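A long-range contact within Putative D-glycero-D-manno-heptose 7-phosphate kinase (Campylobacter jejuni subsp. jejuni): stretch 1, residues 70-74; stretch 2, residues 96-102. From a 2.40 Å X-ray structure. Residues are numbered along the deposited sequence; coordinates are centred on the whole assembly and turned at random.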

# COMPACT_ATOMS: atom_id res chain seq x y z
N GLU A 70 -12.41 36.10 -1.83
CA GLU A 70 -12.38 36.86 -0.60
C GLU A 70 -13.19 36.12 0.46
O GLU A 70 -14.26 35.60 0.19
N SER A 71 -12.66 36.10 1.68
CA SER A 71 -13.30 35.45 2.81
C SER A 71 -14.68 36.03 3.13
O SER A 71 -14.79 37.19 3.54
N LYS A 72 -15.73 35.23 2.92
CA LYS A 72 -17.12 35.61 3.22
C LYS A 72 -17.95 34.37 3.63
O LYS A 72 -17.47 33.24 3.51
N GLU A 73 -19.17 34.59 4.09
CA GLU A 73 -20.01 33.49 4.59
C GLU A 73 -20.52 32.53 3.53
O GLU A 73 -20.65 31.34 3.80
N PHE A 74 -20.84 33.04 2.34
CA PHE A 74 -21.36 32.19 1.27
C PHE A 74 -20.65 32.46 -0.04
O PHE A 74 -20.52 33.61 -0.45
N THR A 96 -19.44 27.45 12.34
CA THR A 96 -18.69 28.67 12.67
C THR A 96 -19.44 30.00 12.71
O THR A 96 -18.97 30.92 13.38
N LYS A 97 -20.53 30.13 11.96
CA LYS A 97 -21.35 31.36 11.90
C LYS A 97 -20.59 32.61 11.41
O LYS A 97 -21.12 33.72 11.46
N LYS A 98 -19.37 32.41 10.93
CA LYS A 98 -18.54 33.52 10.48
C LYS A 98 -17.61 33.05 9.35
O LYS A 98 -17.41 31.85 9.15
N PRO A 99 -17.02 34.01 8.61
CA PRO A 99 -16.13 33.62 7.52
C PRO A 99 -14.80 33.04 8.04
O PRO A 99 -14.44 33.25 9.19
N LEU A 100 -14.11 32.31 7.18
CA LEU A 100 -12.83 31.70 7.54
C LEU A 100 -11.82 31.99 6.44
O LEU A 100 -12.20 32.19 5.28
N SER A 101 -10.54 32.02 6.81
CA SER A 101 -9.48 32.29 5.84
C SER A 101 -8.49 31.12 5.84
O SER A 101 -7.91 30.79 6.87
N PHE A 102 -8.29 30.52 4.67
CA PHE A 102 -7.46 29.32 4.55
C PHE A 102 -7.22 28.96 3.11
O PHE A 102 -7.88 29.50 2.22

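A single hydrogen bond, given by a serine side chain to a backbone carbonyl, is the one directional link across this contact: Ser71 OG donates to Leu100 O over 3.0 Å. The two segments lie side by side without regular helix or strand at the points where they touch, and they run in nearly antiparallel directions, 163° apart. They come closest in register at Lys72 and Pro99, whose CA atoms are 4.8 Å from each other, yet no backbone-to-backbone hydrogen bond joins them. The buried surface is 244 Å², summed over both sides.

Ser71 and Pro99 are the two residues whose CA-to-CB bonds point toward the opposing stretch, and they bury the largest areas in the contact. The t rotamer of Ser71 (chi1 176°) carries the hydroxyl across to the carbonyl of Leu100 and also lays it against the proline ring, with Ser71 OG 3.3 Å from Pro99 CB. The same oxygen thus donates a hydrogen bond to the main chain and lies in van der Waals contact with the proline ring. Pro99, its ring in the C-gamma exo pucker, packs against the backbone of the first stretch as well: Pro99 CB is 3.8 Å from Lys72 C, and Pro99 CG lies 4.2 Å from Glu73 N.

Glu73 extends the contact in the other direction. Its CA-to-CB bond points sideways, but the m, t conformation at chi1 and chi2 brings the end of the side chain nearer to the second stretch. Glu73 CG approaches Pro99 CD at 4.3 Å, a loose contact between aliphatic carbons, while the carboxylate passes the main chain of Lys97, with Glu73 OE2 4.0 Å from Lys97 O. Two oxygens at that distance offer no attraction, and the carboxylate gains no salt bridge here: Lys97 NZ stays 8.2 Å from Glu73 OE1, and Lys98 NZ is farther still; the CA-to-CB bonds of both lysines point away.

The CA-to-CB bond of Lys72, in the p rotamer with an extended chain beyond, likewise points away, and its side chain stays at least 5.3 Å from the second stretch, so its contact is made by the backbone. Leu100 does the same: its side chain (m, t) leaves the interface, and its carbonyl receives the serine hydroxyl. The CA-to-CB bond of Ser101 points sideways and its hydroxyl is hydrogen-bonded elsewhere in the structure.

Within the second stretch, one side-chain hydrogen bond spans the turn ahead of Pro99. Lys97 leaves the preceding helix with positive phi (60°), and Thr96, in the p rotamer, donates from OG1 to Lys98 O at 3.1 Å, tying the last part of the helix to the segment that leads into the proline.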

# COMPACT_ATOMS: atom_id res chain seq x y z
CB GLU A 70 -12.96 38.26 -0.82
CG GLU A 70 -12.03 39.21 -1.57
CD GLU A 70 -10.80 39.58 -0.75
OE1 GLU A 70 -10.86 39.49 0.50
OE2 GLU A 70 -9.78 39.97 -1.36
CB SER A 71 -12.38 35.57 4.03
OG SER A 71 -12.98 35.05 5.19
CB LYS A 72 -17.77 36.32 2.03
CG LYS A 72 -17.78 35.52 0.75
CD LYS A 72 -18.43 36.30 -0.37
CE LYS A 72 -18.30 35.57 -1.69
NZ LYS A 72 -18.94 36.34 -2.79
CB GLU A 73 -21.22 34.00 5.39
CG GLU A 73 -20.88 34.67 6.72
CD GLU A 73 -22.09 34.81 7.63
OE1 GLU A 73 -22.86 33.82 7.77
OE2 GLU A 73 -22.25 35.89 8.24
CB PHE A 74 -22.87 32.43 1.08
CG PHE A 74 -23.50 31.56 0.02
CD1 PHE A 74 -23.99 30.30 0.33
CD2 PHE A 74 -23.64 32.02 -1.29
CE1 PHE A 74 -24.58 29.50 -0.63
CE2 PHE A 74 -24.23 31.22 -2.27
CZ PHE A 74 -24.70 29.95 -1.93
CB THR A 96 -17.52 28.88 11.70
OG1 THR A 96 -18.02 29.07 10.36
CG2 THR A 96 -16.57 27.70 11.75
CB LYS A 97 -21.98 31.67 13.27
CG LYS A 97 -22.61 30.49 13.98
CD LYS A 97 -23.66 29.81 13.11
CE LYS A 97 -24.20 28.57 13.79
NZ LYS A 97 -25.20 27.91 12.90
CB LYS A 98 -17.72 34.03 11.67
CG LYS A 98 -16.86 32.95 12.32
CD LYS A 98 -16.13 33.45 13.56
CE LYS A 98 -15.06 34.48 13.22
NZ LYS A 98 -14.36 34.96 14.44
CB PRO A 99 -15.87 34.94 6.78
CG PRO A 99 -16.82 35.95 7.35
CD PRO A 99 -17.17 35.47 8.72
CB LEU A 100 -13.00 30.18 7.69
CG LEU A 100 -14.12 29.72 8.63
CD1 LEU A 100 -14.36 28.23 8.42
CD2 LEU A 100 -13.80 30.03 10.09
CB SER A 101 -8.81 33.63 6.15
OG SER A 101 -7.92 34.02 5.11
CB PHE A 102 -8.23 28.14 5.14
CG PHE A 102 -9.49 27.83 4.36
CD1 PHE A 102 -10.68 28.45 4.68
CD2 PHE A 102 -9.46 26.97 3.28
CE1 PHE A 102 -11.83 28.21 3.95
CE2 PHE A 102 -10.61 26.70 2.55
CZ PHE A 102 -11.80 27.31 2.88